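Local coordinates for protein alpha-fucosidase (Bifidobacterium bifidum, PDB 2EAB) that probably releases alpha-1,2-linked L-fucose from glycans by hydrolysis, this chain being the catalytic part of a longer protein of glycoside hydrolase family 95, at residues Asn95-Lys98 and Gly99-Gly102; Ala616-Asp619 and Ser620-Thr624. All coordinates share one frame; numbering follows the deposited sequence.

Contact 1: Asn95-Lys98 and Gly99-Gly102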
loop_
_atom_site.group_PDB
_atom_site.type_symbol
_atom_site.label_atom_id
_atom_site.label_comp_id
_atom_site.label_asym_id
_atom_site.label_seq_id
_atom_site.Cartn_x
_atom_site.Cartn_y
_atom_site.Cartn_z
ATOM N N ASN A 95 5.757 5.835 -26.719
ATOM C CA ASN A 95 5.981 6.727 -27.843
ATOM C C ASN A 95 7.304 6.401 -28.527
ATOM O O ASN A 95 8.381 6.734 -28.024
ATOM C CB ASN A 95 5.939 8.184 -27.386
ATOM C CG ASN A 95 5.908 9.153 -28.552
ATOM O OD1 ASN A 95 6.580 8.941 -29.564
ATOM N ND2 ASN A 95 5.145 10.231 -28.412
ATOM N N GLU A 96 7.212 5.745 -29.680
ATOM C CA GLU A 96 8.399 5.332 -30.421
ATOM C C GLU A 96 9.252 6.502 -30.894
ATOM O O GLU A 96 10.473 6.386 -30.961
ATOM C CB GLU A 96 8.005 4.441 -31.595
ATOM C CG GLU A 96 7.288 3.170 -31.153
ATOM C CD GLU A 96 7.287 2.081 -32.201
ATOM O OE1 GLU A 96 7.223 2.398 -33.410
ATOM O OE2 GLU A 96 7.340 0.897 -31.802
ATOM N N THR A 97 8.613 7.622 -31.222
ATOM C CA THR A 97 9.344 8.800 -31.680
ATOM C C THR A 97 10.209 9.389 -30.560
ATOM O O THR A 97 11.293 9.924 -30.811
ATOM C CB THR A 97 8.385 9.860 -32.258
ATOM O OG1 THR A 97 7.602 9.269 -33.299
ATOM C CG2 THR A 97 9.154 11.040 -32.833
ATOM N N LYS A 98 9.729 9.276 -29.327
ATOM C CA LYS A 98 10.470 9.746 -28.163
ATOM C C LYS A 98 11.599 8.780 -27.791
ATOM O O LYS A 98 12.739 9.198 -27.590
ATOM C CB LYS A 98 9.525 9.942 -26.973
ATOM C CG LYS A 98 8.420 10.982 -27.185
ATOM C CD LYS A 98 8.961 12.402 -27.231
ATOM C CE LYS A 98 7.854 13.402 -27.501
ATOM N NZ LYS A 98 8.385 14.790 -27.468
ATOM N N GLY A 99 11.280 7.490 -27.705
ATOM C CA GLY A 99 12.243 6.500 -27.228
ATOM C C GLY A 99 13.336 6.142 -28.218
ATOM O O GLY A 99 14.489 5.935 -27.827
ATOM N N GLN A 100 12.968 6.037 -29.496
ATOM C CA GLN A 100 13.916 5.702 -30.567
ATOM C C GLN A 100 14.696 4.414 -30.274
ATOM O O GLN A 100 15.915 4.347 -30.487
ATOM C CB GLN A 100 14.875 6.874 -30.827
ATOM C CG GLN A 100 14.208 8.152 -31.319
ATOM C CD GLN A 100 13.779 8.072 -32.771
ATOM O OE1 GLN A 100 14.380 7.352 -33.572
ATOM N NE2 GLN A 100 12.740 8.818 -33.119
ATOM N N ASN A 101 13.981 3.403 -29.778
ATOM C CA ASN A 101 14.573 2.106 -29.435
ATOM C C ASN A 101 15.828 2.230 -28.566
ATOM O O ASN A 101 16.832 1.541 -28.780
ATOM C CB ASN A 101 14.830 1.274 -30.700
ATOM C CG ASN A 101 13.541 0.846 -31.389
ATOM O OD1 ASN A 101 13.460 0.831 -32.619
ATOM N ND2 ASN A 101 12.521 0.509 -30.597
ATOM N N GLY A 102 15.759 3.129 -27.588
ATOM C CA GLY A 102 16.848 3.336 -26.646
ATOM C C GLY A 102 17.855 4.410 -27.006
ATOM O O GLY A 102 18.685 4.763 -26.172
HETATM O O HOH W 1 11.151 3.364 -30.419
HETATM O O HOH W 2 9.906 0.890 -30.951
#
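Asn-95 O accepts Gly-99 N at 3.0 Å, a backbone bond of a short helical turn, while the Asn-95 side chain caps that turn. With CG anti to the backbone N (chi1 -169°), OD1 folds over the helix start and accepts Lys-98 N at 3.2 Å, from above its carbonyl plane, and Thr-97 N more weakly at 2.9 Å. Asn-95 ND2 is held by Glu-128. Next, Glu-96 O takes Gln-100 N at 2.9 Å and also a water that accepts from Asn-101 N; a second water joins Asn-101 ND2 to Glu-96 OE2, weakly on the carboxylate side. Thr-97 O receives Gln-100 NE2 at 2.9 Å, nearly straight (161°) and in the plane of the Gln-100 amide. The Gln-100 chain, bent at chi2 (-75°), curls back and thereby caps Thr-97 O at the helix end, where Gln-100 itself turns to positive phi. Lys-98 O is taken up by Thr-104 OG1 of the next helix. Helix 96-99 thus gives way to helix 103-113 through a short link ending at the N-cap Gly-102, and helix 452-463 flanks both ends: Tyr-462 OH bonds Asn-95 N, and Val-461 pairs with the Gly-102 backbone.

Contact 2: Ala616-Asp619 and Ser620-Thr624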
loop_
_atom_site.group_PDB
_atom_site.type_symbol
_atom_site.label_atom_id
_atom_site.label_comp_id
_atom_site.label_asym_id
_atom_site.label_seq_id
_atom_site.Cartn_x
_atom_site.Cartn_y
_atom_site.Cartn_z
ATOM N N ALA A 616 31.846 -0.976 -20.809
ATOM C CA ALA A 616 32.134 -0.266 -22.056
ATOM C C ALA A 616 31.279 -0.803 -23.198
ATOM O O ALA A 616 31.164 -2.014 -23.379
ATOM C CB ALA A 616 33.615 -0.365 -22.397
ATOM N N LYS A 617 30.670 0.111 -23.949
ATOM C CA LYS A 617 29.812 -0.239 -25.078
ATOM C C LYS A 617 30.250 0.474 -26.350
ATOM O O LYS A 617 30.877 1.535 -26.288
ATOM C CB LYS A 617 28.353 0.123 -24.780
ATOM C CG LYS A 617 27.683 -0.763 -23.750
ATOM C CD LYS A 617 26.281 -0.277 -23.419
ATOM C CE LYS A 617 25.633 -1.180 -22.387
ATOM N NZ LYS A 617 24.309 -0.694 -21.916
ATOM N N ASN A 618 29.908 -0.108 -27.497
ATOM C CA ASN A 618 30.128 0.544 -28.786
ATOM C C ASN A 618 28.971 1.488 -29.137
ATOM O O ASN A 618 28.022 1.635 -28.356
ATOM C CB ASN A 618 30.381 -0.494 -29.893
ATOM C CG ASN A 618 29.218 -1.456 -30.092
ATOM O OD1 ASN A 618 28.060 -1.133 -29.816
ATOM N ND2 ASN A 618 29.526 -2.649 -30.591
ATOM N N ASP A 619 29.051 2.117 -30.309
ATOM C CA ASP A 619 28.054 3.098 -30.746
ATOM C C ASP A 619 26.630 2.547 -30.825
ATOM O O ASP A 619 25.665 3.288 -30.620
ATOM C CB ASP A 619 28.454 3.717 -32.090
ATOM C CG ASP A 619 29.588 4.724 -31.961
ATOM O OD1 ASP A 619 29.921 5.127 -30.825
ATOM O OD2 ASP A 619 30.145 5.120 -33.005
ATOM N N SER A 620 26.507 1.255 -31.120
ATOM C CA SER A 620 25.200 0.605 -31.226
ATOM C C SER A 620 24.606 0.222 -29.865
ATOM O O SER A 620 23.426 -0.125 -29.773
ATOM C CB SER A 620 25.277 -0.620 -32.144
ATOM O OG SER A 620 26.138 -1.612 -31.616
ATOM N N GLY A 621 25.424 0.288 -28.817
ATOM C CA GLY A 621 24.967 0.011 -27.459
ATOM C C GLY A 621 25.230 -1.405 -26.985
ATOM O O GLY A 621 24.612 -1.864 -26.026
ATOM N N ASN A 622 26.151 -2.100 -27.651
ATOM C CA ASN A 622 26.551 -3.443 -27.237
ATOM C C ASN A 622 27.903 -3.435 -26.536
ATOM O O ASN A 622 28.784 -2.643 -26.883
ATOM C CB ASN A 622 26.582 -4.397 -28.433
ATOM C CG ASN A 622 25.223 -4.560 -29.088
ATOM O OD1 ASN A 622 25.080 -4.362 -30.294
ATOM N ND2 ASN A 622 24.218 -4.923 -28.297
ATOM N N PHE A 623 28.065 -4.315 -25.549
ATOM C CA PHE A 623 29.325 -4.420 -24.816
ATOM C C PHE A 623 30.476 -4.797 -25.735
ATOM O O PHE A 623 30.344 -5.687 -26.580
ATOM C CB PHE A 623 29.216 -5.429 -23.671
ATOM C CG PHE A 623 28.280 -5.001 -22.578
ATOM C CD1 PHE A 623 28.556 -3.874 -21.809
ATOM C CD2 PHE A 623 27.125 -5.727 -22.314
ATOM C CE1 PHE A 623 27.687 -3.474 -20.795
ATOM C CE2 PHE A 623 26.253 -5.340 -21.300
ATOM C CZ PHE A 623 26.531 -4.211 -20.541
ATOM N N THR A 624 31.601 -4.112 -25.569
ATOM C CA THR A 624 32.771 -4.363 -26.408
ATOM C C THR A 624 33.588 -5.556 -25.911
ATOM O O THR A 624 34.321 -6.177 -26.685
ATOM C CB THR A 624 33.655 -3.106 -26.569
ATOM O OG1 THR A 624 33.975 -2.567 -25.282
ATOM C CG2 THR A 624 32.929 -2.046 -27.397
HETATM O O HOH W 3 22.594 -0.592 -24.093
HETATM O O HOH W 4 27.608 -4.555 -31.657
#
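Asn-618 OD1 is gripped from opposite faces of its amide, by Ser-620 OG at 2.7 Å and by Asn-622 N at 3.0 Å; Ser-620 N and Gly-621 N add weak bonds. The side chain reaches inside the turn because CG sits between the backbone N and the carbonyl carbon (chi1 60°). A type I turn, Asn-618 to Gly-621, closes with Gly-621 N on Asn-618 O at 3.0 Å, and Asn-618 N donates to Asn-622 O at 2.8 Å. A water joins Asn-618 ND2 to Asn-622 OD1. Replacing Asn-618 by an alanine would probably leave Ser-620 OG and Asn-622 N without their shared acceptor, with the backbone bonds alone to hold the turn. Beyond it, Lys-617 runs alongside Phe-623, CE 3.5 Å from CE1, while its NZ is hydrogen-bonded to Asn-544 O and to a water shared with Gly-621 O. Thr-624 N bonds Ala-616 O at 3.1 Å, beside the one backbone bridge, Lys-617 with Phe-623. The Phe-623 ring also meets Trp-615 edge-to-face and Arg-630 in a cation-pi contact. This tight reversal lies on the surface in the long loop between helices 577-596 and 632-639, tied by Lys-617 to helix 525-546.

How the contacts relate
Contact 1 comes first along the chain and is complete long before contact 2 begins. Their centres lie about 19 Å apart and their nearest atoms about 7 Å apart, without touching, on the same side of the molecule and far out on its surface. They share no helix or strand. Contact 1 falls within the family 65 N-terminal range, yet some of its outside bonds (Asn-95 with Tyr-462, Gly-102 with Val-461) reach helix 452-463 of the family 95 catalytic range, to which contact 2 belongs entirely. This is consistent with an early part of the chain resting against the helical catalytic region. The disulfide Cys-610 to Cys-634 joins the loop of contact 2 to helix 632-639. Both are away from the calcium sites.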